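Protein-L-isoaspartate(D-aspartate) O-methyltransferase (Sulfolobus tokodaii, PDB 1VBF) probably methylates L-isoaspartyl residues of age-damaged proteins, using S-adenosyl-L-methionine as methyl donor, in the repair or degradation of those proteins. Local coordinates at residues F20-R25 against I88-D93. Residues are numbered along the deposited sequence; the frame is centred on the assembly and turned at random.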
loop_
_atom_site.group_PDB
_atom_site.type_symbol
_atom_site.label_atom_id
_atom_site.label_comp_id
_atom_site.label_asym_id
_atom_site.label_seq_id
_atom_site.Cartn_x
_atom_site.Cartn_y
_atom_site.Cartn_z
ATOM N N PHE B 20 -14.397 -22.713 -34.873
ATOM C CA PHE B 20 -13.717 -21.427 -34.813
ATOM C C PHE B 20 -13.537 -20.785 -36.191
ATOM O O PHE B 20 -13.659 -19.564 -36.346
ATOM C CB PHE B 20 -12.341 -21.559 -34.150
ATOM C CG PHE B 20 -11.629 -20.231 -33.996
ATOM C CD1 PHE B 20 -12.160 -19.224 -33.178
ATOM C CD2 PHE B 20 -10.491 -19.945 -34.742
ATOM C CE1 PHE B 20 -11.577 -17.973 -33.118
ATOM C CE2 PHE B 20 -9.908 -18.692 -34.687
ATOM C CZ PHE B 20 -10.447 -17.707 -33.880
ATOM N N ASN B 21 -13.220 -21.608 -37.186
ATOM C CA ASN B 21 -13.038 -21.080 -38.513
ATOM C C ASN B 21 -14.357 -20.627 -39.132
ATOM O O ASN B 21 -14.429 -19.578 -39.764
ATOM C CB ASN B 21 -12.390 -22.103 -39.427
ATOM C CG ASN B 21 -11.640 -21.446 -40.562
ATOM O OD1 ASN B 21 -10.441 -21.632 -40.706
ATOM N ND2 ASN B 21 -12.333 -20.659 -41.359
ATOM N N LYS B 22 -15.407 -21.404 -38.908
ATOM C CA LYS B 22 -16.735 -21.117 -39.455
ATOM C C LYS B 22 -17.588 -19.963 -38.845
ATOM O O LYS B 22 -18.116 -19.141 -39.586
ATOM C CB LYS B 22 -17.538 -22.422 -39.440
ATOM C CG LYS B 22 -18.986 -22.270 -39.816
ATOM C CD LYS B 22 -19.732 -23.558 -39.544
ATOM C CE LYS B 22 -21.241 -23.352 -39.613
ATOM N NZ LYS B 22 -21.953 -24.634 -39.347
ATOM N N VAL B 23 -17.721 -19.903 -37.515
ATOM C CA VAL B 23 -18.537 -18.866 -36.870
ATOM C C VAL B 23 -17.946 -17.458 -36.982
ATOM O O VAL B 23 -16.818 -17.199 -36.575
ATOM C CB VAL B 23 -18.803 -19.216 -35.364
ATOM C CG1 VAL B 23 -19.618 -18.119 -34.694
ATOM C CG2 VAL B 23 -19.538 -20.558 -35.256
ATOM N N ASP B 24 -18.722 -16.544 -37.537
ATOM C CA ASP B 24 -18.247 -15.182 -37.724
ATOM C C ASP B 24 -18.490 -14.353 -36.472
ATOM O O ASP B 24 -19.598 -13.872 -36.247
ATOM C CB ASP B 24 -18.946 -14.553 -38.941
ATOM C CG ASP B 24 -18.481 -13.135 -39.217
ATOM O OD1 ASP B 24 -17.513 -12.695 -38.559
ATOM O OD2 ASP B 24 -19.078 -12.460 -40.090
ATOM N N ARG B 25 -17.443 -14.179 -35.674
ATOM C CA ARG B 25 -17.535 -13.429 -34.426
ATOM C C ARG B 25 -17.986 -11.960 -34.560
ATOM O O ARG B 25 -18.465 -11.361 -33.607
ATOM C CB ARG B 25 -16.195 -13.531 -33.683
ATOM C CG ARG B 25 -16.157 -12.853 -32.319
ATOM C CD ARG B 25 -14.978 -13.367 -31.487
ATOM N NE ARG B 25 -14.861 -12.691 -30.191
ATOM C CZ ARG B 25 -13.976 -11.736 -29.906
ATOM N NH1 ARG B 25 -13.108 -11.337 -30.821
ATOM N NH2 ARG B 25 -13.967 -11.168 -28.708
ATOM N N ILE B 88 -19.756 -23.717 -29.152
ATOM C CA ILE B 88 -20.018 -24.971 -28.455
ATOM C C ILE B 88 -21.164 -25.722 -29.159
ATOM O O ILE B 88 -21.091 -26.933 -29.421
ATOM C CB ILE B 88 -20.389 -24.702 -26.981
ATOM C CG1 ILE B 88 -19.247 -23.945 -26.301
ATOM C CG2 ILE B 88 -20.669 -26.028 -26.234
ATOM C CD1 ILE B 88 -19.549 -23.535 -24.891
ATOM N N ALA B 89 -22.222 -24.986 -29.466
ATOM C CA ALA B 89 -23.388 -25.537 -30.147
ATOM C C ALA B 89 -22.979 -26.256 -31.442
ATOM O O ALA B 89 -23.542 -27.290 -31.805
ATOM C CB ALA B 89 -24.361 -24.420 -30.455
ATOM N N GLU B 90 -22.004 -25.697 -32.146
ATOM C CA GLU B 90 -21.514 -26.312 -33.370
ATOM C C GLU B 90 -20.936 -27.713 -33.137
ATOM O O GLU B 90 -21.101 -28.600 -33.954
ATOM C CB GLU B 90 -20.426 -25.442 -33.983
ATOM C CG GLU B 90 -20.889 -24.085 -34.470
ATOM C CD GLU B 90 -21.518 -24.129 -35.858
ATOM O OE1 GLU B 90 -21.192 -25.057 -36.636
ATOM O OE2 GLU B 90 -22.321 -23.218 -36.174
ATOM N N ILE B 91 -20.285 -27.919 -32.007
ATOM C CA ILE B 91 -19.629 -29.182 -31.750
ATOM C C ILE B 91 -20.480 -30.190 -31.025
ATOM O O ILE B 91 -20.539 -31.378 -31.367
ATOM C CB ILE B 91 -18.351 -28.945 -30.867
ATOM C CG1 ILE B 91 -17.431 -27.936 -31.540
ATOM C CG2 ILE B 91 -17.660 -30.287 -30.505
ATOM C CD1 ILE B 91 -16.397 -27.379 -30.605
ATOM N N VAL B 92 -21.117 -29.686 -29.987
ATOM C CA VAL B 92 -21.895 -30.497 -29.077
ATOM C C VAL B 92 -23.354 -30.836 -29.455
ATOM O O VAL B 92 -23.933 -30.241 -30.357
ATOM C CB VAL B 92 -21.794 -29.815 -27.678
ATOM C CG1 VAL B 92 -23.169 -29.484 -27.127
ATOM C CG2 VAL B 92 -20.993 -30.699 -26.739
ATOM N N ASP B 93 -23.929 -31.817 -28.765
ATOM C CA ASP B 93 -25.308 -32.184 -29.027
ATOM C C ASP B 93 -26.204 -31.046 -28.553
ATOM O O ASP B 93 -26.814 -30.349 -29.362
ATOM C CB ASP B 93 -25.687 -33.470 -28.295
ATOM C CG ASP B 93 -27.127 -33.860 -28.546
ATOM O OD1 ASP B 93 -27.683 -34.723 -27.830
ATOM O OD2 ASP B 93 -27.718 -33.285 -29.482
#
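Lys22 and Glu90 form a salt bridge between the end of helix 14-22 and helix 83-91, with Lys22 NZ donating to Glu90 OE1 at 2.8 Å. The oxygen receives it on its syn lone pair, the side facing OE2, yet the ammonium is not shared evenly, since NZ lies 3.5 Å from Glu90 OE2. That second oxygen is hydrogen-bonded to the hydroxyl of Tyr115, and Lys22 NZ also bonds the hydroxyl of Tyr114, so both charged ends have a second partner in the loop that follows helix 102-109. Held at both oxygens, the carboxylate is probably restricted in its rotation.

The lysine reaches its mate fully extended, CG anti to the backbone N (chi1 173°), and the NZ bond brings CE alongside the carboxylate as well. In Glu90, by contrast, a bend at chi2 (-82°) turns the carboxylate toward Lys22 while CG stays near Val23, and its side chain runs obliquely to that of Lys22.

Beneath the ion pair the contact turns apolar. Val23, the first residue to leave the helical conformation after helix 14-22, sets CG2 3.9 Å from Glu90 CG, while its side chain also touches Tyr83, Leu87 and Tyr115. The backbones stay well apart, the closest alpha carbons being those of Val23 and Glu90 at 8.7 Å, and the 128 Å² buried between the segments comes from three residues. An alanine in place of Glu90 would probably leave Lys22 without its carboxylate mate, take a partner from the Tyr115 hydroxyl and remove the CG that packs on Val23 CG2. By topology, this is a bridge between the end of N-terminal helix 14-22 and a helix flanking the central sheet of the Rossmann-like, S-adenosyl-L-methionine-dependent methyltransferase fold.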